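Local coordinates for ATP-binding protein (Mycobacterium tuberculosis, PDB 5UKV), which is the sensor histidine kinase PhoR, seen here as its DHp domain, which dimerises and holds the histidine thought to be phosphorylated from ATP, at the interface of chains A and B. Coordinates in Å, arbitrary orientation; residue numbers count along the deposited sequence, not the author numbering. Chains: chain A/B, ATP-binding protein.

Contact 1: the interface of chains A and B. Residues chain A 25, 29, 58, 61-62, 65; chain B 25, 29, 58, 61-62, 65.
A:Leu29 lies against helix 47-73 of chain B, and B:Leu29 does the same to helix 47-71 of chain A, in the four-helix bundle of the histidine kinase DHp (HisKA) dimer. The A:Leu29 branches divide the work: CD1 rests on the backbone, 3.5 Å from N of B:Gly62, while CD2 sits 3.6 Å from the carbonyl O of B:Ala58. These are van der Waals contacts against main-chain atoms. B:Gly62 brings no side chain, and CD1 of A:Leu29 also lies 3.7 Å from its CA. The twin is similar but slightly wider, B:Leu29 CD1 lying 3.8 Å from N of A:Gly62. The two leucines differ in rotation: B:Leu29 holds CG anti to the carbonyl carbon (chi1 -66°), whereas A:Leu29 is turned to -116°, an unusual angle that shifts its methyls relative to those of its mate and marks a local departure from two-fold symmetry. Between the helices the selenomethionines A:Met61 and B:Met61 cross obliquely, the terminal methyl CE of A:Met61 meeting SE of B:Met61 at 4.0 Å. CE of B:Met61 also touches CD2 of A:Leu29 at 3.9 Å. One turn before Leu29 on helix 2-40, in the H-box around the phosphoacceptor histidine, A:Leu25 and B:Leu25 point tip to tip, their CD1 methyls 3.9 Å apart. CG2 of B:Val65 packs beside this pair, 4.0 Å from CB of A:Leu25.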
ATOM      1  N   LEU A  25      -0.603  -4.504   4.195  1.00 22.86           N
ATOM      2  CA  LEU A  25      -1.179  -3.812   3.026  1.00 22.60           C
ATOM      3  C   LEU A  25      -1.528  -4.736   1.924  1.00 25.52           C
ATOM      4  O   LEU A  25      -2.480  -4.525   1.202  1.00 27.68           O
ATOM      5  CB  LEU A  25      -0.188  -2.724   2.500  1.00 23.11           C
ATOM      6  CG  LEU A  25       0.087  -1.579   3.434  1.00 25.15           C
ATOM      7  CD1 LEU A  25       1.320  -0.819   2.928  1.00 25.77           C
ATOM      8  CD2 LEU A  25      -1.212  -0.722   3.515  1.00 26.69           C
ATOM      9  N   LEU A  29      -5.152  -5.287  -0.597  1.00 26.85           N
ATOM     10  CA  LEU A  29      -4.909  -5.096  -1.998  1.00 26.60           C
ATOM     11  C   LEU A  29      -5.274  -6.236  -2.918  1.00 27.67           C
ATOM     12  O   LEU A  29      -5.657  -6.026  -4.099  1.00 27.22           O
ATOM     13  CB  LEU A  29      -3.391  -4.891  -2.308  1.00 29.20           C
ATOM     14  CG  LEU A  29      -2.915  -3.639  -2.854  1.00 36.88           C
ATOM     15  CD1 LEU A  29      -1.376  -3.540  -3.024  1.00 36.69           C
ATOM     16  CD2 LEU A  29      -3.764  -3.195  -4.058  1.00 37.63           C
ATOM     17  N   ALA A  58     -10.273  -0.352   0.535  1.00 22.54           N
ATOM     18  CA  ALA A  58      -9.476   0.790   0.222  1.00 25.23           C
ATOM     19  C   ALA A  58      -9.426   1.669   1.480  1.00 27.38           C
ATOM     20  O   ALA A  58      -8.397   2.282   1.769  1.00 24.61           O
ATOM     21  CB  ALA A  58      -9.988   1.558  -0.984  1.00 22.22           C
HETATM   22  N   MSE A  61      -7.073   0.139   3.929  1.00 24.45           N
HETATM   23  CA  MSE A  61      -5.709   0.457   3.643  1.00 24.23           C
HETATM   24  C   MSE A  61      -5.375   1.874   3.865  1.00 23.69           C
HETATM   25  O   MSE A  61      -4.245   2.243   4.188  1.00 20.39           O
HETATM   26  CB  MSE A  61      -5.407   0.289   2.093  1.00 23.65           C
HETATM   27  CG  MSE A  61      -5.200  -1.114   1.764  1.00 25.43           C
HETATM   28 SE   MSE A  61      -4.898  -1.311  -0.234  1.00 30.36          SE
HETATM   29  CE  MSE A  61      -3.073  -0.789  -0.136  1.00 27.11           C
ATOM     30  N   GLY A  62      -6.383   2.733   3.720  1.00 22.00           N
ATOM     31  CA  GLY A  62      -6.143   4.102   3.975  1.00 22.55           C
ATOM     32  C   GLY A  62      -5.721   4.389   5.383  1.00 22.94           C
ATOM     33  O   GLY A  62      -4.834   5.221   5.672  1.00 23.62           O
ATOM     34  N   VAL A  65      -2.221   3.058   5.931  1.00 23.08           N
ATOM     35  CA  VAL A  65      -1.210   3.918   5.373  1.00 22.10           C
ATOM     36  C   VAL A  65      -1.038   5.153   6.221  1.00 22.68           C
ATOM     37  O   VAL A  65       0.096   5.697   6.402  1.00 21.32           O
ATOM     38  CB  VAL A  65      -1.608   4.290   3.907  1.00 23.89           C
ATOM     39  CG1 VAL A  65      -0.791   5.484   3.394  1.00 27.36           C
ATOM     40  CG2 VAL A  65      -1.348   3.131   3.023  1.00 25.13           C
TER
ATOM     41  N   LEU B  25       0.958   5.702  -1.935  1.00 21.85           N
ATOM     42  CA  LEU B  25      -0.198   4.799  -1.888  1.00 22.28           C
ATOM     43  C   LEU B  25      -1.483   5.592  -1.599  1.00 22.89           C
ATOM     44  O   LEU B  25      -2.554   5.242  -2.027  1.00 22.55           O
ATOM     45  CB  LEU B  25      -0.005   3.764  -0.777  1.00 22.31           C
ATOM     46  CG  LEU B  25       1.015   2.709  -1.139  1.00 23.39           C
ATOM     47  CD1 LEU B  25       1.165   1.838   0.052  1.00 25.65           C
ATOM     48  CD2 LEU B  25       0.466   1.870  -2.262  1.00 25.00           C
ATOM     49  N   LEU B  29      -5.451   5.506  -3.457  1.00 20.39           N
ATOM     50  CA  LEU B  29      -6.581   5.232  -2.590  1.00 21.12           C
ATOM     51  C   LEU B  29      -7.638   6.326  -2.658  1.00 22.46           C
ATOM     52  O   LEU B  29      -8.882   6.075  -2.642  1.00 22.75           O
ATOM     53  CB  LEU B  29      -6.148   5.029  -1.121  1.00 21.71           C
ATOM     54  CG  LEU B  29      -5.308   3.799  -0.961  1.00 22.32           C
ATOM     55  CD1 LEU B  29      -4.730   3.681   0.400  1.00 24.32           C
ATOM     56  CD2 LEU B  29      -6.110   2.592  -1.255  1.00 25.06           C
ATOM     57  N   ALA B  58      -4.687  -0.471  -8.373  1.00 24.36           N
ATOM     58  CA  ALA B  58      -4.340  -1.607  -7.567  1.00 24.53           C
ATOM     59  C   ALA B  58      -3.044  -2.266  -8.033  1.00 25.62           C
ATOM     60  O   ALA B  58      -2.214  -2.635  -7.215  1.00 24.63           O
ATOM     61  CB  ALA B  58      -5.432  -2.619  -7.534  1.00 25.13           C
HETATM   62  N   MSE B  61      -0.168  -0.035  -6.857  1.00 23.26           N
HETATM   63  CA  MSE B  61      -0.007  -0.190  -5.449  1.00 21.54           C
HETATM   64  C   MSE B  61       0.732  -1.504  -5.186  1.00 22.61           C
HETATM   65  O   MSE B  61       1.617  -1.538  -4.359  1.00 20.98           O
HETATM   66  CB  MSE B  61      -1.354  -0.110  -4.724  1.00 22.83           C
HETATM   67  CG  MSE B  61      -2.130   1.201  -4.835  1.00 23.59           C
HETATM   68 SE   MSE B  61      -3.503   1.362  -3.446  1.00 30.47          SE
HETATM   69  CE  MSE B  61      -4.913   0.541  -4.460  1.00 28.13           C
ATOM     70  N   GLY B  62       0.397  -2.552  -5.905  1.00 22.08           N
ATOM     71  CA  GLY B  62       1.089  -3.868  -5.780  1.00 22.90           C
ATOM     72  C   GLY B  62       2.583  -3.712  -5.932  1.00 23.29           C
ATOM     73  O   GLY B  62       3.366  -4.328  -5.259  1.00 20.48           O
ATOM     74  N   VAL B  65       4.098  -1.867  -2.839  1.00 19.81           N
ATOM     75  CA  VAL B  65       4.170  -2.762  -1.727  1.00 20.87           C
ATOM     76  C   VAL B  65       5.324  -3.798  -1.896  1.00 21.85           C
ATOM     77  O   VAL B  65       6.110  -4.038  -0.988  1.00 20.99           O
ATOM     78  CB  VAL B  65       2.799  -3.384  -1.432  1.00 24.14           C
ATOM     79  CG1 VAL B  65       2.927  -4.442  -0.370  1.00 24.84           C
ATOM     80  CG2 VAL B  65       1.764  -2.237  -1.001  1.00 25.39           C
TER

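Contact 2: the interface of chains A and B. Residues chain A 32-33, 36, 51, 54, 58; chain B 32, 51, 54, 58.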
ATOM      1  N   ILE A  32      -9.028  -6.122  -3.550  1.00 23.55           N
ATOM      2  CA  ILE A  32      -9.374  -5.172  -4.527  1.00 23.33           C
ATOM      3  C   ILE A  32      -9.039  -5.707  -5.923  1.00 24.51           C
ATOM      4  O   ILE A  32      -9.875  -5.684  -6.861  1.00 26.14           O
ATOM      5  CB  ILE A  32      -8.681  -3.848  -4.224  1.00 21.80           C
ATOM      6  CG1 ILE A  32      -9.159  -3.207  -2.932  1.00 22.49           C
ATOM      7  CG2 ILE A  32      -8.899  -2.922  -5.397  1.00 22.64           C
ATOM      8  CD1 ILE A  32      -8.194  -2.292  -2.181  1.00 24.44           C
ATOM      9  N   ARG A  33      -7.836  -6.219  -6.097  1.00 23.47           N
ATOM     10  CA  ARG A  33      -7.437  -6.753  -7.381  1.00 24.77           C
ATOM     11  C   ARG A  33      -8.251  -7.948  -7.845  1.00 24.63           C
ATOM     12  O   ARG A  33      -8.665  -7.983  -8.942  1.00 25.59           O
ATOM     13  CB  ARG A  33      -5.984  -7.138  -7.377  1.00 31.42           C
ATOM     14  CG  ARG A  33      -5.034  -5.984  -7.468  1.00 40.49           C
ATOM     15  CD  ARG A  33      -3.609  -6.451  -7.477  1.00 47.13           C
ATOM     16  NE  ARG A  33      -3.138  -6.563  -8.834  1.00 58.57           N
ATOM     17  CZ  ARG A  33      -1.858  -6.637  -9.136  1.00 62.41           C
ATOM     18  NH1 ARG A  33      -0.984  -6.635  -8.149  1.00 57.11           N
ATOM     19  NH2 ARG A  33      -1.463  -6.705 -10.395  1.00 69.42           N
ATOM     20  N   ALA A  36     -11.718  -6.808  -8.930  1.00 23.74           N
ATOM     21  CA  ALA A  36     -11.688  -6.184 -10.260  1.00 24.46           C
ATOM     22  C   ALA A  36     -11.462  -7.143 -11.373  1.00 26.06           C
ATOM     23  O   ALA A  36     -12.094  -7.059 -12.412  1.00 27.48           O
ATOM     24  CB  ALA A  36     -10.654  -5.052 -10.299  1.00 23.90           C
ATOM     25  N   LEU A  51     -18.194  -3.414  -5.633  1.00 22.36           N
ATOM     26  CA  LEU A  51     -17.663  -2.050  -5.382  1.00 24.46           C
ATOM     27  C   LEU A  51     -17.613  -1.658  -3.904  1.00 26.76           C
ATOM     28  O   LEU A  51     -16.592  -1.057  -3.427  1.00 21.40           O
ATOM     29  CB  LEU A  51     -18.462  -0.981  -6.178  1.00 25.22           C
ATOM     30  CG  LEU A  51     -17.879   0.449  -6.106  1.00 24.86           C
ATOM     31  CD1 LEU A  51     -16.426   0.455  -6.640  1.00 24.16           C
ATOM     32  CD2 LEU A  51     -18.701   1.328  -6.902  1.00 24.63           C
ATOM     33  N   ILE A  54     -14.688  -3.369  -2.426  1.00 21.15           N
ATOM     34  CA  ILE A  54     -13.541  -2.658  -2.865  1.00 22.01           C
ATOM     35  C   ILE A  54     -13.343  -1.382  -2.092  1.00 22.45           C
ATOM     36  O   ILE A  54     -12.243  -1.105  -1.632  1.00 22.81           O
ATOM     37  CB  ILE A  54     -13.527  -2.392  -4.378  1.00 22.01           C
ATOM     38  CG1 ILE A  54     -13.260  -3.696  -5.128  1.00 21.61           C
ATOM     39  CG2 ILE A  54     -12.527  -1.243  -4.676  1.00 22.86           C
ATOM     40  CD1 ILE A  54     -13.566  -3.638  -6.643  1.00 23.38           C
ATOM     41  N   ALA A  58     -10.273  -0.352   0.535  1.00 22.54           N
ATOM     42  CA  ALA A  58      -9.476   0.790   0.222  1.00 25.23           C
ATOM     43  C   ALA A  58      -9.426   1.669   1.480  1.00 27.38           C
ATOM     44  O   ALA A  58      -8.397   2.282   1.769  1.00 24.61           O
ATOM     45  CB  ALA A  58      -9.988   1.558  -0.984  1.00 22.22           C
TER
ATOM     46  N   ILE B  32      -9.452   5.935  -6.077  1.00 26.79           N
ATOM     47  CA  ILE B  32     -10.483   4.873  -6.050  1.00 26.11           C
ATOM     48  C   ILE B  32     -11.753   5.433  -5.344  1.00 28.39           C
ATOM     49  O   ILE B  32     -12.891   5.197  -5.817  1.00 27.19           O
ATOM     50  CB  ILE B  32      -9.945   3.574  -5.393  1.00 24.61           C
ATOM     51  CG1 ILE B  32      -8.923   2.944  -6.321  1.00 24.89           C
ATOM     52  CG2 ILE B  32     -11.066   2.631  -4.936  1.00 27.62           C
ATOM     53  CD1 ILE B  32      -8.102   1.935  -5.586  1.00 25.85           C
ATOM     54  N   LEU B  51     -13.972   0.369 -13.176  1.00 22.58           N
ATOM     55  CA  LEU B  51     -13.291  -0.887 -12.753  1.00 24.15           C
ATOM     56  C   LEU B  51     -11.903  -1.046 -13.343  1.00 25.05           C
ATOM     57  O   LEU B  51     -11.026  -1.625 -12.677  1.00 24.77           O
ATOM     58  CB  LEU B  51     -14.085  -2.129 -13.129  1.00 25.40           C
ATOM     59  CG  LEU B  51     -15.082  -2.608 -12.065  1.00 29.13           C
ATOM     60  CD1 LEU B  51     -14.312  -3.140 -10.835  1.00 34.17           C
ATOM     61  CD2 LEU B  51     -16.024  -1.569 -11.542  1.00 29.18           C
ATOM     62  N   ILE B  54      -9.678   1.190 -11.255  1.00 21.79           N
ATOM     63  CA  ILE B  54      -9.430   0.523  -9.959  1.00 22.39           C
ATOM     64  C   ILE B  54      -8.319  -0.570 -10.177  1.00 25.11           C
ATOM     65  O   ILE B  54      -7.345  -0.653  -9.363  1.00 24.12           O
ATOM     66  CB  ILE B  54     -10.716  -0.067  -9.410  1.00 21.02           C
ATOM     67  CG1 ILE B  54     -11.615   1.027  -8.880  1.00 22.37           C
ATOM     68  CG2 ILE B  54     -10.417  -0.955  -8.249  1.00 22.46           C
ATOM     69  CD1 ILE B  54     -13.090   0.649  -8.648  1.00 23.88           C
ATOM     70  N   ALA B  58      -4.687  -0.471  -8.373  1.00 24.36           N
ATOM     71  CA  ALA B  58      -4.340  -1.607  -7.567  1.00 24.53           C
ATOM     72  C   ALA B  58      -3.044  -2.266  -8.033  1.00 25.62           C
ATOM     73  O   ALA B  58      -2.214  -2.635  -7.215  1.00 24.63           O
ATOM     74  CB  ALA B  58      -5.432  -2.619  -7.534  1.00 25.13           C
TER
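This is an apolar helix-helix interface, a stretch of the four-helix-bundle core through which two DHp domains dimerise, and its interlocked isoleucines join the two chains by packing. A:Ile32 and B:Ile54 cross at about a right angle, meeting through their CG2 branches at 3.8 Å. The exchanged pair, A:Ile54 and B:Ile32, repeats the crossing with a wider CG2 to CG2 separation of 4.1 Å. Between the two pairs, A:Ile54 and B:Ile54 approach obliquely, their CG2 methyls 4.2 Å apart, linking the two halves. The leucines depart from this symmetry. A:Leu51 has CG anti to the backbone N (chi1 -173°) and brings CD1 to 3.9 Å from CD1 of B:Ile54. B:Leu51, turned to chi1 -90°, instead puts its CD1 4.1 Å from CA of A:Ala36, against helix 2-40 of chain A. At the other end, CG2 of A:Ile32 lies 4.1 Å from CB of B:Ala58. The aliphatic part of A:Arg33 flanks that methyl, but this side chain is poorly ordered and its close approach is doubtful. In the fold, the patch lies toward the hairpin end of the bundle, between helix 2-40 and the first half of helix 47-71 of chain A and 47-73 of chain B, near the loop that joins the two helices in each chain.

The C-alpha centres of contact 1 and contact 2 lie about 10 Å apart, and both draw on helix 2-40 of each chain, helix 47-71 of chain A and helix 47-73 of chain B. A:Ala58 and B:Ala58 belong to both, so the patches form successive layers of one continuous core. Moving from contact 1 to contact 2 means advancing along the first helix and going back along its successor, as expected for antiparallel helices within each hairpin. Rotamers differ between the chains in both layers, a local asymmetry in keeping with the asymmetric dimer of this domain, although the overall arrangement remains two-fold.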